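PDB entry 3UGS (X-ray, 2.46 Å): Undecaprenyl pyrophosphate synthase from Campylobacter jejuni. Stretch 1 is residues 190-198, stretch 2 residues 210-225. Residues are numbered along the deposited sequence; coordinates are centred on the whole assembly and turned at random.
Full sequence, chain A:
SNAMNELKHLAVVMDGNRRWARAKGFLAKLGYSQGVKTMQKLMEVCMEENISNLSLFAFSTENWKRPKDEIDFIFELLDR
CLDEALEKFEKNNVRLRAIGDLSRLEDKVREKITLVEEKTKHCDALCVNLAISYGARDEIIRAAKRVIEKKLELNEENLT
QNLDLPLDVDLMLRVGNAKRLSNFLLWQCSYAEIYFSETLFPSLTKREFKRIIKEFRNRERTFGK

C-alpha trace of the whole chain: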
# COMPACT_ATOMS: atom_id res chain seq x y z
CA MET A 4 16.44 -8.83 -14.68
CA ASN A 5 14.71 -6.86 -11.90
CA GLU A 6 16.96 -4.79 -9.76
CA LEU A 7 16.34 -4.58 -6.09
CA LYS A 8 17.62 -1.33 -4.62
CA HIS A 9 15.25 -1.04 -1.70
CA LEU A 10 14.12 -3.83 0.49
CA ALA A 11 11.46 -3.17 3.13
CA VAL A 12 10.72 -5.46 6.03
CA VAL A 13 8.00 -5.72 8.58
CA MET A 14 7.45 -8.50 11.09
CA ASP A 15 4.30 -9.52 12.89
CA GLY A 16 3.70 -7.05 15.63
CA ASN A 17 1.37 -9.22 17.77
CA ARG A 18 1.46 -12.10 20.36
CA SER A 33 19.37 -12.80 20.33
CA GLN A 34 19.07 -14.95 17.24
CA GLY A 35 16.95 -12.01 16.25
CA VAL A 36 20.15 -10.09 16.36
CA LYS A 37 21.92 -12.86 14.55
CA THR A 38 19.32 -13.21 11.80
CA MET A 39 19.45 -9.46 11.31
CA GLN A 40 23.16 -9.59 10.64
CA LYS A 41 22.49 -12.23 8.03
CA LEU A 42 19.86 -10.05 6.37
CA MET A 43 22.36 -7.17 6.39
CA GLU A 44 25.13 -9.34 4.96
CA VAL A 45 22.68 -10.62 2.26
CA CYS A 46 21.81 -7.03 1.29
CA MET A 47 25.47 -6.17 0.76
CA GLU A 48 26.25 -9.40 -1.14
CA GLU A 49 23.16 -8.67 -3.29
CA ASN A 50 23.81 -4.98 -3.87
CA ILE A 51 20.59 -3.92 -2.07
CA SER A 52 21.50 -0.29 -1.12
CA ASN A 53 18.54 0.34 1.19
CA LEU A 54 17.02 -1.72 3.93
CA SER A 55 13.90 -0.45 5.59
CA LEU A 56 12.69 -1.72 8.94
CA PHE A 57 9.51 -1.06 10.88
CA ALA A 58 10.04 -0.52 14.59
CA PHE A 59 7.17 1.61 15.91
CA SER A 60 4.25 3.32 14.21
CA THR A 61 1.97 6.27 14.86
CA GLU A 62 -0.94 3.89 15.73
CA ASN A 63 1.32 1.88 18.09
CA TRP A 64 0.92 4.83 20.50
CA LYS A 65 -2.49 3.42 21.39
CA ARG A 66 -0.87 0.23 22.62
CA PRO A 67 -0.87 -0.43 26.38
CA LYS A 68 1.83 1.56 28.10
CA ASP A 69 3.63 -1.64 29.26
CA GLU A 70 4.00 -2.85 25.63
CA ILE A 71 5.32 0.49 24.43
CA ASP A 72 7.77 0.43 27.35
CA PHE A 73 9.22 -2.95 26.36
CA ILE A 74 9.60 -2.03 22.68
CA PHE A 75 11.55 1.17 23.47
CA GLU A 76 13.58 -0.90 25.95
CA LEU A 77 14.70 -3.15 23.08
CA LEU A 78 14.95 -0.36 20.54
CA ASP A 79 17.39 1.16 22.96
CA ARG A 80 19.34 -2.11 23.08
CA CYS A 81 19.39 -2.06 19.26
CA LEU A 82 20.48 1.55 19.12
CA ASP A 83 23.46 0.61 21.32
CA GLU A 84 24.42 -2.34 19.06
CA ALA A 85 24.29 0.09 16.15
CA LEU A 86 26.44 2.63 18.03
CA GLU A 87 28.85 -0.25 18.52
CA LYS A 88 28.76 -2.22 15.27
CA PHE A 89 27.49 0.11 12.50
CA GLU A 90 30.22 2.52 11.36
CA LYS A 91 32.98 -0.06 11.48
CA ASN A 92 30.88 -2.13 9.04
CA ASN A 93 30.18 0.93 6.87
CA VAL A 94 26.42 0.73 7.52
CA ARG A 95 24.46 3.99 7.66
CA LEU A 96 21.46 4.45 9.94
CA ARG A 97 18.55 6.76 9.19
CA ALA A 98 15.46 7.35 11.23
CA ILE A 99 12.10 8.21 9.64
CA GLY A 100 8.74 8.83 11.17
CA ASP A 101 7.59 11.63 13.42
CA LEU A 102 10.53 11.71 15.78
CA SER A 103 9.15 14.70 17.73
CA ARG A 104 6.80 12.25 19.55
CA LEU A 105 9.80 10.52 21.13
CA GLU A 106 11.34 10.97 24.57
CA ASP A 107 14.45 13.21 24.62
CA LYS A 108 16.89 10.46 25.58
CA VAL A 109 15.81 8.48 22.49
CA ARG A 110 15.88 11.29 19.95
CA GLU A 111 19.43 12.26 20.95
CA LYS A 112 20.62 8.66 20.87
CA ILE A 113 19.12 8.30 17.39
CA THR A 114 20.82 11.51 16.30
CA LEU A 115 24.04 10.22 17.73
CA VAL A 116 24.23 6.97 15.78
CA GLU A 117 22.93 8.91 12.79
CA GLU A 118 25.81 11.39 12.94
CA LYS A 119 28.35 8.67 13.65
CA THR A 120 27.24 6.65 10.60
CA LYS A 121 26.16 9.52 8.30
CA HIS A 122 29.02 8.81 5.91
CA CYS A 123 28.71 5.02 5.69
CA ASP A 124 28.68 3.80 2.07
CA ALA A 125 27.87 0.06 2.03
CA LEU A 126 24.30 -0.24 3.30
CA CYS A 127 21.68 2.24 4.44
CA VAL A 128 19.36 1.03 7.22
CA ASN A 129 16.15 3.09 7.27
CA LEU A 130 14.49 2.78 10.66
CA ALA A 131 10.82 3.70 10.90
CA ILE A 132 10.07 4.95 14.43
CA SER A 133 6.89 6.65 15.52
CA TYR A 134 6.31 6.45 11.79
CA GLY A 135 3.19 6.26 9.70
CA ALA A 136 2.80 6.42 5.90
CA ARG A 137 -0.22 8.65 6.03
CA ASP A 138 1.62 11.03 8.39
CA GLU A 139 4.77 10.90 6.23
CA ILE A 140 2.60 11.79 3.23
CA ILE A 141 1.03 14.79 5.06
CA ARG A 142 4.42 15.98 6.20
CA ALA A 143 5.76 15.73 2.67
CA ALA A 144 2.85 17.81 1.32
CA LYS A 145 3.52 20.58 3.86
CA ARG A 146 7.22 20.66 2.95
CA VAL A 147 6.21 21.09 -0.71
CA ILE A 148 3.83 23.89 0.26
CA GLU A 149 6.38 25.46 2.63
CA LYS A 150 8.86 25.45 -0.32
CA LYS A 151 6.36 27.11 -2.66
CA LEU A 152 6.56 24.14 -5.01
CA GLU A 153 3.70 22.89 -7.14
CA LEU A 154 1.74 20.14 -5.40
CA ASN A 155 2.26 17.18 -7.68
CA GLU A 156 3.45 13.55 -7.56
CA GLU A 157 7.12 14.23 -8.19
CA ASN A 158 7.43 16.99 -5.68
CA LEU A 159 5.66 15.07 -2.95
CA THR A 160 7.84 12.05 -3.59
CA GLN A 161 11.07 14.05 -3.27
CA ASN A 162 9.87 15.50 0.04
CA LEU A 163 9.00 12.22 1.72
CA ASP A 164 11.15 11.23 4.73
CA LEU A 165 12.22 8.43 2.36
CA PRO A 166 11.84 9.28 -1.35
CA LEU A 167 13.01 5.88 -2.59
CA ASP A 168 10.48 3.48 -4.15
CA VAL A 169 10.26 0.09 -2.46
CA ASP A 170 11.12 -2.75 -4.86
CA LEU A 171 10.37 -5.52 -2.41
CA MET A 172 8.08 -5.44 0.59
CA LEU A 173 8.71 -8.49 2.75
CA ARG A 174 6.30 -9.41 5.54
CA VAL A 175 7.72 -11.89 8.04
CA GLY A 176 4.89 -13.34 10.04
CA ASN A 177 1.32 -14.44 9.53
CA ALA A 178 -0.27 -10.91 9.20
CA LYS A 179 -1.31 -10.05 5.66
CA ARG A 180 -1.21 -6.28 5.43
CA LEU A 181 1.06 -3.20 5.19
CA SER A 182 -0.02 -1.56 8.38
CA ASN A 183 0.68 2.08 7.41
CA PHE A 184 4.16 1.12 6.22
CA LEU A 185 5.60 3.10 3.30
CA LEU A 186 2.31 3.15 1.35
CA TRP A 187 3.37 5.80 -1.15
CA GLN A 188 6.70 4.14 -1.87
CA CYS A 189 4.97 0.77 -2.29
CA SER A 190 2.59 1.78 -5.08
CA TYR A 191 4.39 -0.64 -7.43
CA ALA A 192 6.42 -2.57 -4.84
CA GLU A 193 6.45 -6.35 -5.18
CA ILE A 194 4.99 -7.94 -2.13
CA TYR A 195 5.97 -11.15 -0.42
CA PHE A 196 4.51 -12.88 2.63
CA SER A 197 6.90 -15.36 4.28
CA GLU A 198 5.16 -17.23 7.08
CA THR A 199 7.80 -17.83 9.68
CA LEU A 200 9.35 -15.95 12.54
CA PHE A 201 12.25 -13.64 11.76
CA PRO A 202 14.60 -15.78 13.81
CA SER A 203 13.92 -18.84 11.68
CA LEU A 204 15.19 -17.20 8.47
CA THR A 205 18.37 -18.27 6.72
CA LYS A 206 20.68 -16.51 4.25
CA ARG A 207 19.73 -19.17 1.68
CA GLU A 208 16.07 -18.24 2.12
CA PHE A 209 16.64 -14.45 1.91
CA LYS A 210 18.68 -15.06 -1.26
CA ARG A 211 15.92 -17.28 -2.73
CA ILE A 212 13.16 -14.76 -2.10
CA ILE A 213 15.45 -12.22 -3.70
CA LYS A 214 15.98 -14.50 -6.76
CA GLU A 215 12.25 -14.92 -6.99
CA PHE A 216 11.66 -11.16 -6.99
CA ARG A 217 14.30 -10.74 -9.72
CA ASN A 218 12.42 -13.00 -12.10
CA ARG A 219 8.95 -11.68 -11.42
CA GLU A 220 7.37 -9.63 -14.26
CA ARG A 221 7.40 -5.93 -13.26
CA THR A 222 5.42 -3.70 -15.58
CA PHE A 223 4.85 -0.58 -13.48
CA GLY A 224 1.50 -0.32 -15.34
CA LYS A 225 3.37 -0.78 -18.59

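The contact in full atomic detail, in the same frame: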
# COMPACT_ATOMS: atom_id res chain seq x y z
N SER A 190 3.68 1.78 -4.08
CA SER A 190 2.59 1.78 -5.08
C SER A 190 2.73 0.61 -6.04
O SER A 190 1.76 -0.11 -6.33
CB SER A 190 2.47 3.09 -5.87
OG SER A 190 3.70 3.45 -6.42
N TYR A 191 3.97 0.48 -6.53
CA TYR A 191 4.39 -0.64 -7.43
C TYR A 191 5.42 -1.65 -6.84
O TYR A 191 6.03 -2.45 -7.54
CB TYR A 191 4.92 -0.08 -8.74
CG TYR A 191 3.78 0.36 -9.60
CD1 TYR A 191 3.05 -0.57 -10.37
CD2 TYR A 191 3.37 1.68 -9.63
CE1 TYR A 191 1.97 -0.18 -11.15
CE2 TYR A 191 2.28 2.08 -10.39
CZ TYR A 191 1.59 1.15 -11.14
OH TYR A 191 0.53 1.58 -11.90
N ALA A 192 5.58 -1.61 -5.54
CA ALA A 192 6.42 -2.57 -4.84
C ALA A 192 5.86 -4.02 -4.96
O ALA A 192 4.67 -4.30 -4.82
CB ALA A 192 6.61 -2.19 -3.39
N GLU A 193 6.77 -4.93 -5.22
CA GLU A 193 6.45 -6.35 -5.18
C GLU A 193 6.30 -6.72 -3.74
O GLU A 193 7.00 -6.19 -2.86
CB GLU A 193 7.51 -7.22 -5.84
CG GLU A 193 7.59 -7.06 -7.37
CD GLU A 193 6.31 -7.49 -8.05
OE1 GLU A 193 5.60 -8.36 -7.52
OE2 GLU A 193 5.99 -6.96 -9.13
N ILE A 194 5.35 -7.59 -3.49
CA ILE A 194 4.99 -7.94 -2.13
C ILE A 194 5.12 -9.42 -1.89
O ILE A 194 4.73 -10.25 -2.72
CB ILE A 194 3.58 -7.50 -1.78
CG1 ILE A 194 3.52 -5.97 -1.67
CG2 ILE A 194 3.16 -8.07 -0.44
CD1 ILE A 194 2.11 -5.45 -1.59
N TYR A 195 5.71 -9.76 -0.75
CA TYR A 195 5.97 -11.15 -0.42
C TYR A 195 5.74 -11.44 1.05
O TYR A 195 6.33 -10.84 1.92
CB TYR A 195 7.38 -11.58 -0.87
CG TYR A 195 7.63 -13.08 -0.76
CD1 TYR A 195 7.23 -13.97 -1.77
CD2 TYR A 195 8.22 -13.63 0.38
CE1 TYR A 195 7.43 -15.34 -1.67
CE2 TYR A 195 8.42 -15.01 0.50
CZ TYR A 195 8.02 -15.85 -0.53
OH TYR A 195 8.22 -17.21 -0.45
N PHE A 196 4.84 -12.38 1.29
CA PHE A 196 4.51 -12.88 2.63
C PHE A 196 5.24 -14.19 2.94
O PHE A 196 4.91 -15.22 2.38
CB PHE A 196 3.01 -13.12 2.80
CG PHE A 196 2.17 -11.90 2.60
CD1 PHE A 196 2.28 -10.79 3.44
CD2 PHE A 196 1.23 -11.86 1.57
CE1 PHE A 196 1.50 -9.66 3.25
CE2 PHE A 196 0.44 -10.74 1.39
CZ PHE A 196 0.57 -9.63 2.23
N SER A 197 6.25 -14.13 3.79
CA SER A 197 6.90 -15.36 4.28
C SER A 197 6.42 -15.67 5.68
O SER A 197 6.58 -14.87 6.61
CB SER A 197 8.42 -15.31 4.27
OG SER A 197 8.89 -14.24 5.07
N GLU A 198 5.82 -16.85 5.82
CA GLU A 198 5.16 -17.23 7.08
C GLU A 198 6.11 -18.05 7.96
O GLU A 198 6.27 -19.25 7.83
CB GLU A 198 3.84 -17.93 6.85
CG GLU A 198 2.87 -17.06 6.06
CD GLU A 198 1.59 -17.78 5.69
OE1 GLU A 198 1.39 -18.07 4.48
OE2 GLU A 198 0.77 -18.06 6.60
N LYS A 210 18.15 -15.04 0.12
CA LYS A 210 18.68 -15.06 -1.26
C LYS A 210 17.65 -15.59 -2.28
O LYS A 210 17.53 -15.11 -3.40
CB LYS A 210 19.90 -15.97 -1.41
CG LYS A 210 21.05 -15.67 -0.49
CD LYS A 210 21.83 -14.49 -1.01
CE LYS A 210 23.25 -14.87 -1.35
NZ LYS A 210 24.14 -13.78 -0.85
N ARG A 211 16.95 -16.62 -1.87
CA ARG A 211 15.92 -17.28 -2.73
C ARG A 211 14.76 -16.34 -3.11
O ARG A 211 14.39 -16.15 -4.28
CB ARG A 211 15.35 -18.48 -1.99
CG ARG A 211 14.89 -19.58 -2.90
CD ARG A 211 13.39 -19.75 -2.88
NE ARG A 211 12.83 -19.98 -1.55
CZ ARG A 211 11.61 -19.57 -1.19
NH1 ARG A 211 10.85 -18.94 -2.07
NH2 ARG A 211 11.14 -19.78 0.03
N ILE A 212 14.20 -15.79 -2.05
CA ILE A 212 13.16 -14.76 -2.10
C ILE A 212 13.60 -13.62 -3.02
O ILE A 212 12.87 -13.13 -3.88
CB ILE A 212 12.87 -14.20 -0.68
CG1 ILE A 212 12.00 -15.20 0.12
CG2 ILE A 212 12.23 -12.81 -0.78
CD1 ILE A 212 11.95 -14.95 1.61
N ILE A 213 14.83 -13.22 -2.84
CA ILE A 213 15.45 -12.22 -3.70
C ILE A 213 15.49 -12.66 -5.19
O ILE A 213 15.24 -11.88 -6.09
CB ILE A 213 16.85 -11.82 -3.23
CG1 ILE A 213 16.73 -10.75 -2.15
CG2 ILE A 213 17.68 -11.28 -4.38
CD1 ILE A 213 17.91 -10.67 -1.21
N LYS A 214 15.87 -13.91 -5.39
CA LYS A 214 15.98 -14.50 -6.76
C LYS A 214 14.57 -14.50 -7.40
O LYS A 214 14.35 -14.14 -8.54
CB LYS A 214 16.55 -15.94 -6.76
N GLU A 215 13.63 -14.89 -6.58
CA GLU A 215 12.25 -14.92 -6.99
C GLU A 215 11.76 -13.55 -7.49
O GLU A 215 11.18 -13.40 -8.58
CB GLU A 215 11.36 -15.40 -5.83
CG GLU A 215 9.89 -15.54 -6.19
N PHE A 216 11.98 -12.55 -6.65
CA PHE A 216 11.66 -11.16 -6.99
C PHE A 216 12.33 -10.71 -8.30
O PHE A 216 11.75 -9.96 -9.10
CB PHE A 216 12.05 -10.17 -5.87
CG PHE A 216 12.25 -8.77 -6.36
CD1 PHE A 216 11.17 -7.87 -6.45
CD2 PHE A 216 13.49 -8.36 -6.83
CE1 PHE A 216 11.35 -6.60 -6.95
CE2 PHE A 216 13.67 -7.09 -7.35
CZ PHE A 216 12.62 -6.21 -7.39
N ARG A 217 13.55 -11.16 -8.51
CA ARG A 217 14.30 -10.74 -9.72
C ARG A 217 13.71 -11.26 -11.00
O ARG A 217 13.88 -10.67 -12.05
CB ARG A 217 15.74 -11.17 -9.70
CG ARG A 217 16.44 -10.77 -8.47
CD ARG A 217 17.89 -10.66 -8.75
NE ARG A 217 18.42 -9.70 -7.81
CZ ARG A 217 19.63 -9.78 -7.29
NH1 ARG A 217 20.05 -8.88 -6.43
NH2 ARG A 217 20.41 -10.80 -7.61
N ASN A 218 13.01 -12.37 -10.90
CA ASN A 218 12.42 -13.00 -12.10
C ASN A 218 10.95 -12.76 -12.30
O ASN A 218 10.34 -13.25 -13.26
CB ASN A 218 12.68 -14.51 -12.10
CG ASN A 218 14.14 -14.82 -12.33
OD1 ASN A 218 14.85 -14.06 -13.01
ND2 ASN A 218 14.61 -15.92 -11.74
N ARG A 219 10.38 -12.04 -11.35
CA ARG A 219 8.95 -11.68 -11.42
C ARG A 219 8.78 -10.64 -12.52
O ARG A 219 9.65 -9.81 -12.70
CB ARG A 219 8.45 -11.06 -10.11
CG ARG A 219 7.78 -12.02 -9.13
CD ARG A 219 7.28 -11.26 -7.90
NE ARG A 219 7.15 -12.14 -6.74
CZ ARG A 219 6.76 -11.76 -5.53
NH1 ARG A 219 6.44 -10.51 -5.29
NH2 ARG A 219 6.67 -12.63 -4.54
N GLU A 220 7.65 -10.68 -13.22
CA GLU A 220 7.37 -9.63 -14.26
C GLU A 220 6.93 -8.30 -13.62
O GLU A 220 5.90 -8.20 -13.00
CB GLU A 220 6.35 -10.09 -15.32
N ARG A 221 7.75 -7.27 -13.78
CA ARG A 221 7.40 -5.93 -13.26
C ARG A 221 7.07 -4.99 -14.38
O ARG A 221 7.94 -4.63 -15.12
CB ARG A 221 8.47 -5.30 -12.40
CG ARG A 221 8.72 -6.04 -11.12
CD ARG A 221 9.63 -5.24 -10.23
NE ARG A 221 8.89 -4.27 -9.42
CZ ARG A 221 9.47 -3.27 -8.75
NH1 ARG A 221 10.78 -3.07 -8.80
NH2 ARG A 221 8.73 -2.46 -8.01
N THR A 222 5.82 -4.59 -14.47
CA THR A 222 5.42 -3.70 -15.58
C THR A 222 5.34 -2.24 -15.23
O THR A 222 5.36 -1.38 -16.12
CB THR A 222 4.07 -4.12 -16.17
OG1 THR A 222 3.08 -4.10 -15.13
CG2 THR A 222 4.16 -5.52 -16.78
N PHE A 223 5.21 -1.97 -13.95
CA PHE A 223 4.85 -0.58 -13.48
C PHE A 223 3.67 0.04 -14.25
O PHE A 223 3.65 1.24 -14.55
CB PHE A 223 6.04 0.38 -13.59
CG PHE A 223 7.22 -0.07 -12.81
CD1 PHE A 223 7.35 0.24 -11.46
CD2 PHE A 223 8.18 -0.89 -13.40
CE1 PHE A 223 8.43 -0.21 -10.73
CE2 PHE A 223 9.25 -1.33 -12.68
CZ PHE A 223 9.38 -0.98 -11.34
N GLY A 224 2.69 -0.79 -14.56
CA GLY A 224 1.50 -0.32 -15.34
C GLY A 224 1.70 -0.28 -16.84
O GLY A 224 0.83 0.11 -17.62
N LYS A 225 2.89 -0.70 -17.20
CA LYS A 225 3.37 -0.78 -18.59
C LYS A 225 3.65 0.60 -19.14
O LYS A 225 4.58 1.25 -18.68
CB LYS A 225 2.38 -1.52 -19.48
CG LYS A 225 3.05 -2.55 -20.34
CD LYS A 225 2.09 -3.04 -21.40
CE LYS A 225 2.81 -3.92 -22.41
NZ LYS A 225 1.85 -4.74 -23.21
O HOH W 1 6.04 -4.48 -9.40

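Residues 193-197 form a strand, and a helix that begins earlier in the chain runs through the first part of the second stretch. The N-to-C directions of strand and helix differ by 146°, so the two run roughly antiparallel. Their axes come no closer than 10.1 Å, a gap that side chains must fill. Beyond the helix the chain continues as loop and closes with a type I' turn from Thr 222 to Lys 225, where Lys 225 N bonds to Thr 222 O at 2.8 Å. At the backbone angles of Gly 224 a CB would jam against the preceding carbonyl O, and it would lie 3.1 Å from Tyr 191 OH.

Within the strand Glu 193, Tyr 195 and Ser 197 point toward the second stretch and Ile 194 and Phe 196 away, the usual alternation; Tyr 191, before the strand, also points toward it. Glu 193 is the charged centre of the contact. Glu 193 OE1 forms a salt bridge with Arg 219 NH1 at 3.2 Å. Arg 219 NH1 also donates to Ile 194 O at 3.1 Å, so one arginine nitrogen ties both side chain and backbone of the strand. Glu 193 OE2 makes a longer salt bridge to Arg 221 NE, 4.0 Å. A water bridges the two from the side, accepting from Arg 221 NE at 2.9 Å and donating to Glu 193 OE2 at 2.5 Å and Tyr 191 O at 2.8 Å. Arg 221 NH2 also reaches Tyr 191 O directly, at 2.7 Å and a nearly straight 163°.

Apolar contacts flank these polar ones. Phe 223 CA sits over one face of the Tyr 191 ring, 4.0 Å from its centroid, a CH-pi contact. Glu 193 CB meets the edge of the Phe 216 ring, 3.8 Å from Phe 216 CD1. Tyr 195 CE2 packs on Ile 212 CG1 at 3.6 Å.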